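Local coordinates for protein ulvan Lyase-PL25 (Pseudoalteromonas sp. PLSV, PDB 5UAM) that cleaves ulvan, the sulfated cell-wall polysaccharide of green seaweeds, as a polysaccharide lyase of family 25 built on a beta-propeller fold, at residues A[126-130]-A[131-135]; A[341-345]-A[346-350]; A[420-424]-A[425-429]. All coordinates share one frame; numbering follows the deposited sequence.

Interaction 1: residues A[126-130]-A[131-135]; sequences GKNPL and GNTHH
With chi1 at 179° the N128 side chain extends opposite its backbone N, and chi2 near 0° lays the flat amide back across the following bend, facing G131 and N132. Its two ends then do different work. ND2 gives a hydrogen bond to N132 O at 2.9 Å; the acceptor lies close to the N128 amide plane, but the N-H...O angle of 134° makes the bond bent, and ND2 sits above the plane of the N132 carbonyl. OD1 takes the backbone N-H of L130 at 3.1 Å, a straighter bond that closes an Asx turn. The same ND2 also donates to H181 O, so both ends of this buried amide are held and its rotation is fixed. N128 CB lies 3.9 Å from T133 CG2, a light apolar touch. The G131 backbone passes over one face of the N128 amide, where a side chain would run into L130 O and come tight against ND2. A water bridges the loop, accepting from K127 NZ at 2.9 Å and donating to G131 O at 2.8 Å. N132 OD1 takes the backbone N-H of R185, next in sequence to the zinc ligand H184. The arrangement is an Asx turn in the long loop between strands 112-116 and 139-143 of the propeller, whose N132 side chain comes within about 7 Å of the zinc ion.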
loop_
_atom_site.group_PDB
_atom_site.type_symbol
_atom_site.label_atom_id
_atom_site.label_comp_id
_atom_site.label_asym_id
_atom_site.label_seq_id
_atom_site.Cartn_x
_atom_site.Cartn_y
_atom_site.Cartn_z
ATOM N N GLY A 126 21.702 11.654 8.593
ATOM C CA GLY A 126 22.025 11.323 9.957
ATOM C C GLY A 126 22.339 9.851 10.103
ATOM O O GLY A 126 22.393 9.094 9.129
ATOM N N LYS A 127 22.548 9.436 11.352
ATOM C CA LYS A 127 22.613 8.032 11.725
ATOM C C LYS A 127 21.199 7.580 12.071
ATOM O O LYS A 127 20.558 8.143 12.965
ATOM C CB LYS A 127 23.568 7.863 12.906
ATOM C CG LYS A 127 23.457 6.542 13.634
ATOM C CD LYS A 127 23.820 5.374 12.772
ATOM C CE LYS A 127 23.995 4.139 13.665
ATOM N NZ LYS A 127 23.957 2.886 12.890
ATOM N N ASN A 128 20.696 6.596 11.337
ATOM C CA ASN A 128 19.360 6.057 11.576
ATOM C C ASN A 128 19.405 5.168 12.819
ATOM O O ASN A 128 20.100 4.147 12.820
ATOM C CB ASN A 128 18.963 5.231 10.369
ATOM C CG ASN A 128 17.600 4.598 10.500
ATOM O OD1 ASN A 128 16.913 4.764 11.501
ATOM N ND2 ASN A 128 17.189 3.883 9.457
ATOM N N PRO A 129 18.716 5.530 13.907
ATOM C CA PRO A 129 18.848 4.753 15.147
ATOM C C PRO A 129 17.986 3.506 15.190
ATOM O O PRO A 129 18.160 2.697 16.115
ATOM C CB PRO A 129 18.396 5.741 16.220
ATOM C CG PRO A 129 17.396 6.581 15.534
ATOM C CD PRO A 129 17.840 6.700 14.077
ATOM N N LEU A 130 17.109 3.307 14.211
ATOM C CA LEU A 130 16.180 2.191 14.219
ATOM C C LEU A 130 16.280 1.339 12.971
ATOM O O LEU A 130 15.441 0.449 12.772
ATOM C CB LEU A 130 14.751 2.681 14.428
ATOM C CG LEU A 130 14.468 3.302 15.792
ATOM C CD1 LEU A 130 13.067 3.860 15.799
ATOM C CD2 LEU A 130 14.623 2.287 16.911
ATOM N N GLY A 131 17.315 1.536 12.169
ATOM C CA GLY A 131 17.451 0.722 10.984
ATOM C C GLY A 131 18.661 1.122 10.179
ATOM O O GLY A 131 19.505 1.905 10.621
ATOM N N ASN A 132 18.733 0.538 8.983
ATOM C CA ASN A 132 19.733 0.902 7.987
ATOM C C ASN A 132 19.101 1.857 6.974
ATOM O O ASN A 132 17.949 2.278 7.105
ATOM C CB ASN A 132 20.364 -0.357 7.367
ATOM C CG ASN A 132 19.385 -1.190 6.537
ATOM O OD1 ASN A 132 18.184 -1.113 6.699
ATOM N ND2 ASN A 132 19.932 -1.993 5.628
ATOM N N THR A 133 19.883 2.243 5.968
ATOM C CA THR A 133 19.456 3.246 4.999
ATOM C C THR A 133 19.655 2.721 3.584
ATOM O O THR A 133 20.232 1.652 3.359
ATOM C CB THR A 133 20.239 4.554 5.182
ATOM O OG1 THR A 133 21.619 4.346 4.871
ATOM C CG2 THR A 133 20.126 5.057 6.613
ATOM N N HIS A 134 19.173 3.503 2.622
ATOM C CA HIS A 134 19.359 3.187 1.210
ATOM C C HIS A 134 19.487 4.502 0.454
ATOM O O HIS A 134 20.592 5.058 0.394
ATOM C CB HIS A 134 18.227 2.289 0.719
ATOM C CG HIS A 134 18.367 1.849 -0.701
ATOM N ND1 HIS A 134 19.482 1.200 -1.184
ATOM C CD2 HIS A 134 17.523 1.982 -1.752
ATOM C CE1 HIS A 134 19.312 0.943 -2.470
ATOM N NE2 HIS A 134 18.127 1.395 -2.834
ATOM N N HIS A 135 18.397 5.053 -0.076
ATOM C CA HIS A 135 18.454 6.416 -0.605
ATOM C C HIS A 135 17.071 7.035 -0.581
ATOM O O HIS A 135 16.061 6.340 -0.517
ATOM C CB HIS A 135 19.067 6.509 -2.004
ATOM C CG HIS A 135 18.475 5.571 -3.000
ATOM N ND1 HIS A 135 19.260 4.776 -3.809
ATOM C CD2 HIS A 135 17.191 5.306 -3.339
ATOM C CE1 HIS A 135 18.483 4.066 -4.609
ATOM N NE2 HIS A 135 17.223 4.368 -4.345
HETATM O O HOH W 1 22.235 2.489 10.578
#

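Interaction 2: residues A[341-345]-A[346-350]; sequences RWNGN and EWVGG
N343 OD1 is gripped by two backbone N-H groups, that of N345 at 2.7 Å, which closes an Asx turn, and that of E346 at 2.9 Å. The first arrives nearly along the C=O axis; the second comes from above the carbonyl plane. The other end of the amide, ND2, reaches E346 OE2 at 2.9 Å in a nearly straight bond, meeting the oxygen on its anti side, with the amide and carboxylate planes 64° apart. CG of N343 lies between its backbone N and carbonyl carbon (chi1 71°), which folds the amide over the turn. With an alanine here, the N-H groups of N345 and E346 would probably lose their shared acceptor and the E346 carboxylate a partner holding it in place. Behind the turn, R341 and V348 form an antiparallel hydrogen-bonded pair, and V348 CG2 lies 3.7 Å from R341 CG. On the other face of the hairpin W342 and W347 make a T-shaped stack: the six-membered edge of W342 points at the five-membered face of W347, centroids 4.7 Å apart, while W342 CB sits over the six-membered ring of W347 in a CH-pi contact. P317 of the adjoining strand touches both indoles. The chemistry is thus divided: the N343 amide and the backbone bond from N343 N to E346 O tie the turn, while aromatic packing lies on the W342 and W347 face.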
loop_
_atom_site.group_PDB
_atom_site.type_symbol
_atom_site.label_atom_id
_atom_site.label_comp_id
_atom_site.label_asym_id
_atom_site.label_seq_id
_atom_site.Cartn_x
_atom_site.Cartn_y
_atom_site.Cartn_z
ATOM N N ARG A 341 -9.051 -15.748 6.525
ATOM C CA ARG A 341 -9.923 -15.051 7.466
ATOM C C ARG A 341 -9.990 -15.776 8.799
ATOM O O ARG A 341 -9.754 -16.982 8.907
ATOM C CB ARG A 341 -11.341 -14.862 6.923
ATOM C CG ARG A 341 -12.115 -16.155 6.774
ATOM C CD ARG A 341 -13.461 -15.921 6.112
ATOM N NE ARG A 341 -14.208 -17.165 5.996
ATOM C CZ ARG A 341 -15.064 -17.621 6.905
ATOM N NH1 ARG A 341 -15.312 -16.922 8.010
ATOM N NH2 ARG A 341 -15.695 -18.776 6.711
ATOM N N TRP A 342 -10.337 -14.998 9.820
ATOM C CA TRP A 342 -10.612 -15.507 11.156
ATOM C C TRP A 342 -12.099 -15.802 11.265
ATOM O O TRP A 342 -12.921 -14.917 11.040
ATOM C CB TRP A 342 -10.224 -14.426 12.162
ATOM C CG TRP A 342 -10.513 -14.755 13.606
ATOM C CD1 TRP A 342 -11.497 -14.225 14.391
ATOM C CD2 TRP A 342 -9.795 -15.672 14.432
ATOM N NE1 TRP A 342 -11.445 -14.769 15.647
ATOM C CE2 TRP A 342 -10.396 -15.652 15.710
ATOM C CE3 TRP A 342 -8.690 -16.496 14.224
ATOM C CZ2 TRP A 342 -9.931 -16.434 16.767
ATOM C CZ3 TRP A 342 -8.231 -17.266 15.258
ATOM C CH2 TRP A 342 -8.843 -17.227 16.529
ATOM N N ASN A 343 -12.447 -17.042 11.598
ATOM C CA ASN A 343 -13.851 -17.430 11.600
ATOM C C ASN A 343 -14.486 -17.311 12.969
ATOM O O ASN A 343 -15.628 -17.742 13.142
ATOM C CB ASN A 343 -14.041 -18.845 11.050
ATOM C CG ASN A 343 -13.531 -19.919 11.981
ATOM O OD1 ASN A 343 -13.194 -19.681 13.146
ATOM N ND2 ASN A 343 -13.501 -21.137 11.469
ATOM N N GLY A 344 -13.771 -16.744 13.940
ATOM C CA GLY A 344 -14.217 -16.614 15.297
ATOM C C GLY A 344 -13.535 -17.586 16.225
ATOM O O GLY A 344 -13.485 -17.337 17.432
ATOM N N ASN A 345 -12.985 -18.678 15.692
ATOM C CA ASN A 345 -12.293 -19.655 16.519
ATOM C C ASN A 345 -10.925 -20.023 15.963
ATOM O O ASN A 345 -10.036 -20.412 16.731
ATOM C CB ASN A 345 -13.137 -20.916 16.692
ATOM C CG ASN A 345 -14.430 -20.635 17.413
ATOM O OD1 ASN A 345 -14.465 -20.552 18.628
ATOM N ND2 ASN A 345 -15.491 -20.426 16.647
ATOM N N GLU A 346 -10.750 -19.919 14.648
ATOM C CA GLU A 346 -9.490 -20.287 14.027
ATOM C C GLU A 346 -9.335 -19.509 12.734
ATOM O O GLU A 346 -10.302 -18.987 12.176
ATOM C CB GLU A 346 -9.402 -21.794 13.749
ATOM C CG GLU A 346 -10.452 -22.314 12.780
ATOM C CD GLU A 346 -11.416 -23.333 13.395
ATOM O OE1 GLU A 346 -11.063 -23.965 14.421
ATOM O OE2 GLU A 346 -12.531 -23.508 12.843
ATOM N N TRP A 347 -8.095 -19.413 12.271
ATOM C CA TRP A 347 -7.828 -18.877 10.947
ATOM C C TRP A 347 -8.056 -19.967 9.910
ATOM O O TRP A 347 -7.637 -21.119 10.089
ATOM C CB TRP A 347 -6.383 -18.399 10.855
ATOM C CG TRP A 347 -6.052 -17.226 11.703
ATOM C CD1 TRP A 347 -5.456 -17.243 12.940
ATOM C CD2 TRP A 347 -6.291 -15.861 11.388
ATOM N NE1 TRP A 347 -5.300 -15.948 13.399
ATOM C CE2 TRP A 347 -5.808 -15.084 12.467
ATOM C CE3 TRP A 347 -6.859 -15.206 10.293
ATOM C CZ2 TRP A 347 -5.881 -13.695 12.465
ATOM C CZ3 TRP A 347 -6.928 -13.825 10.307
ATOM C CH2 TRP A 347 -6.438 -13.084 11.395
ATOM N N VAL A 348 -8.737 -19.586 8.831
ATOM C CA VAL A 348 -9.079 -20.498 7.756
ATOM C C VAL A 348 -8.703 -19.853 6.430
ATOM O O VAL A 348 -8.427 -18.654 6.334
ATOM C CB VAL A 348 -10.570 -20.909 7.781
ATOM C CG1 VAL A 348 -10.895 -21.626 9.087
ATOM C CG2 VAL A 348 -11.468 -19.703 7.593
ATOM N N GLY A 349 -8.687 -20.683 5.397
ATOM C CA GLY A 349 -8.499 -20.178 4.054
ATOM C C GLY A 349 -7.116 -20.431 3.499
ATOM O O GLY A 349 -6.506 -21.475 3.757
ATOM N N GLY A 350 -6.628 -19.478 2.719
ATOM C CA GLY A 350 -5.390 -19.624 1.993
ATOM C C GLY A 350 -5.576 -19.979 0.539
ATOM O O GLY A 350 -4.580 -20.166 -0.161
#

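Interaction 3: residues A[420-424]-A[425-429]; sequences KDAIP and DAQML
Q427 NE2 donates to P424 O at 3.2 Å, approaching with a small tilt from the carbonyl plane, and the methylene CG of the same side chain lies 3.5 Å from I423 O. The glutamine therefore comes alongside two successive carbonyls. Its CG stands anti to the carbonyl carbon (chi1 -62°) and the chain runs extended beyond it, which carries the amide back to P424. Next to it, A422 CB packs against the backbone, 3.4 Å from A426 O. The bend is a type I beta turn from I423 to A426, closed by A426 N giving a nearly straight hydrogen bond of 3.0 Å to I423 O, with P424 and D425 at the two corners. Waters serve its flanks: one accepts from I423 N and donates to A426 O at 2.6 Å, and a second donates to D425 OD1 at 2.8 Å while making a weak bond to P424 O. Just past the turn, Q427 and M428 both face V444 in a classic beta bulge as the chain enters strand 428-433, the neighbour of strand 439-444. Farther out, the stronger partner of Q427 NE2 is E446 OE2, so this nitrogen is shared between that carboxylate and the turn, and W389 touches the Q427 side chain. The I423 and A426 side chains rest on H71, while the backbone of K420 bonds to G46 and H48 at the edge of the adjacent sheet.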
loop_
_atom_site.group_PDB
_atom_site.type_symbol
_atom_site.label_atom_id
_atom_site.label_comp_id
_atom_site.label_asym_id
_atom_site.label_seq_id
_atom_site.Cartn_x
_atom_site.Cartn_y
_atom_site.Cartn_z
ATOM N N LYS A 420 -10.229 5.643 0.056
ATOM C CA LYS A 420 -10.843 5.867 1.353
ATOM C C LYS A 420 -12.221 6.487 1.183
ATOM O O LYS A 420 -12.382 7.503 0.510
ATOM C CB LYS A 420 -9.961 6.771 2.227
ATOM C CG LYS A 420 -10.606 7.165 3.578
ATOM C CD LYS A 420 -9.708 8.032 4.425
ATOM C CE LYS A 420 -10.457 8.613 5.623
ATOM N NZ LYS A 420 -11.018 7.555 6.496
ATOM N N ASP A 421 -13.227 5.887 1.823
ATOM C CA ASP A 421 -14.593 6.384 1.761
ATOM C C ASP A 421 -15.117 6.445 0.328
ATOM O O ASP A 421 -15.969 7.280 -0.005
ATOM C CB ASP A 421 -14.731 7.721 2.476
ATOM C CG ASP A 421 -14.473 7.601 3.961
ATOM O OD1 ASP A 421 -14.870 6.573 4.577
ATOM O OD2 ASP A 421 -13.875 8.525 4.551
ATOM N N ALA A 422 -14.648 5.527 -0.515
ATOM C CA ALA A 422 -15.039 5.533 -1.915
ATOM C C ALA A 422 -16.549 5.434 -2.081
ATOM O O ALA A 422 -17.254 4.776 -1.306
ATOM C CB ALA A 422 -14.415 4.343 -2.617
ATOM N N ILE A 423 -17.031 6.086 -3.131
ATOM C CA ILE A 423 -18.394 5.905 -3.630
ATOM C C ILE A 423 -18.317 4.963 -4.830
ATOM O O ILE A 423 -17.229 4.747 -5.395
ATOM C CB ILE A 423 -19.060 7.251 -3.961
ATOM C CG1 ILE A 423 -18.264 8.041 -5.016
ATOM C CG2 ILE A 423 -19.225 8.059 -2.689
ATOM C CD1 ILE A 423 -19.026 9.226 -5.568
ATOM N N PRO A 424 -19.447 4.392 -5.252
ATOM C CA PRO A 424 -19.386 3.330 -6.271
ATOM C C PRO A 424 -18.706 3.744 -7.559
ATOM O O PRO A 424 -18.036 2.906 -8.180
ATOM C CB PRO A 424 -20.857 2.964 -6.475
ATOM C CG PRO A 424 -21.504 3.259 -5.151
ATOM C CD PRO A 424 -20.774 4.485 -4.628
ATOM N N ASP A 425 -18.817 5.008 -7.970
ATOM C CA ASP A 425 -18.221 5.419 -9.238
ATOM C C ASP A 425 -16.703 5.567 -9.200
ATOM O O ASP A 425 -16.084 5.650 -10.270
ATOM C CB ASP A 425 -18.809 6.758 -9.698
ATOM C CG ASP A 425 -20.198 6.619 -10.301
ATOM O OD1 ASP A 425 -20.671 5.471 -10.478
ATOM O OD2 ASP A 425 -20.814 7.672 -10.605
ATOM N N ALA A 426 -16.068 5.555 -8.024
ATOM C CA ALA A 426 -14.648 5.891 -7.961
ATOM C C ALA A 426 -14.026 5.131 -6.785
ATOM O O ALA A 426 -13.880 5.658 -5.680
ATOM C CB ALA A 426 -14.485 7.397 -7.818
ATOM N N GLN A 427 -13.618 3.904 -7.059
ATOM C CA GLN A 427 -13.165 2.973 -6.038
ATOM C C GLN A 427 -11.677 2.667 -6.064
ATOM O O GLN A 427 -11.128 2.308 -5.033
ATOM C CB GLN A 427 -13.930 1.659 -6.176
ATOM C CG GLN A 427 -15.408 1.845 -5.960
ATOM C CD GLN A 427 -16.122 0.559 -5.761
ATOM O OE1 GLN A 427 -15.821 -0.217 -4.837
ATOM N NE2 GLN A 427 -17.097 0.316 -6.599
ATOM N N MET A 428 -11.014 2.746 -7.212
ATOM C CA MET A 428 -9.629 2.307 -7.298
ATOM C C MET A 428 -8.937 3.093 -8.393
ATOM O O MET A 428 -9.561 3.456 -9.393
ATOM C CB MET A 428 -9.563 0.790 -7.565
ATOM C CG MET A 428 -8.163 0.209 -7.620
ATOM S SD MET A 428 -8.149 -1.587 -7.885
ATOM C CE MET A 428 -8.427 -2.208 -6.222
ATOM N N LEU A 429 -7.644 3.312 -8.201
ATOM C CA LEU A 429 -6.771 3.900 -9.215
ATOM C C LEU A 429 -5.994 2.812 -9.937
ATOM O O LEU A 429 -5.618 1.790 -9.340
ATOM C CB LEU A 429 -5.811 4.884 -8.558
ATOM C CG LEU A 429 -6.498 6.151 -8.091
ATOM C CD1 LEU A 429 -5.731 6.851 -7.007
ATOM C CD2 LEU A 429 -6.691 7.097 -9.271
HETATM O O HOH W 2 -14.825 7.792 -4.440
HETATM O O HOH W 3 -20.177 2.743 -10.661
#

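All three contacts are local bends of one propeller chain: interactions 2 and 3 approach to about 18 Å between nearest atoms, and interactions 1 and 3 lie on opposite sides of its centre. Interactions 1 and 2 are at the surface; interaction 3 is partly buried. No two join the same strands; only interaction 2 links two strands of one hairpin, 336-342 and 347-352. Both surface contacts use an asparagine Asx turn, but one shapes an irregular loop near the zinc site, whereas the other sits on a regular hairpin backed by aromatic packing. In interaction 3 a glutamine amide and two waters tend a turn leading into a strand. Only interaction 1 neighbours an annotated site.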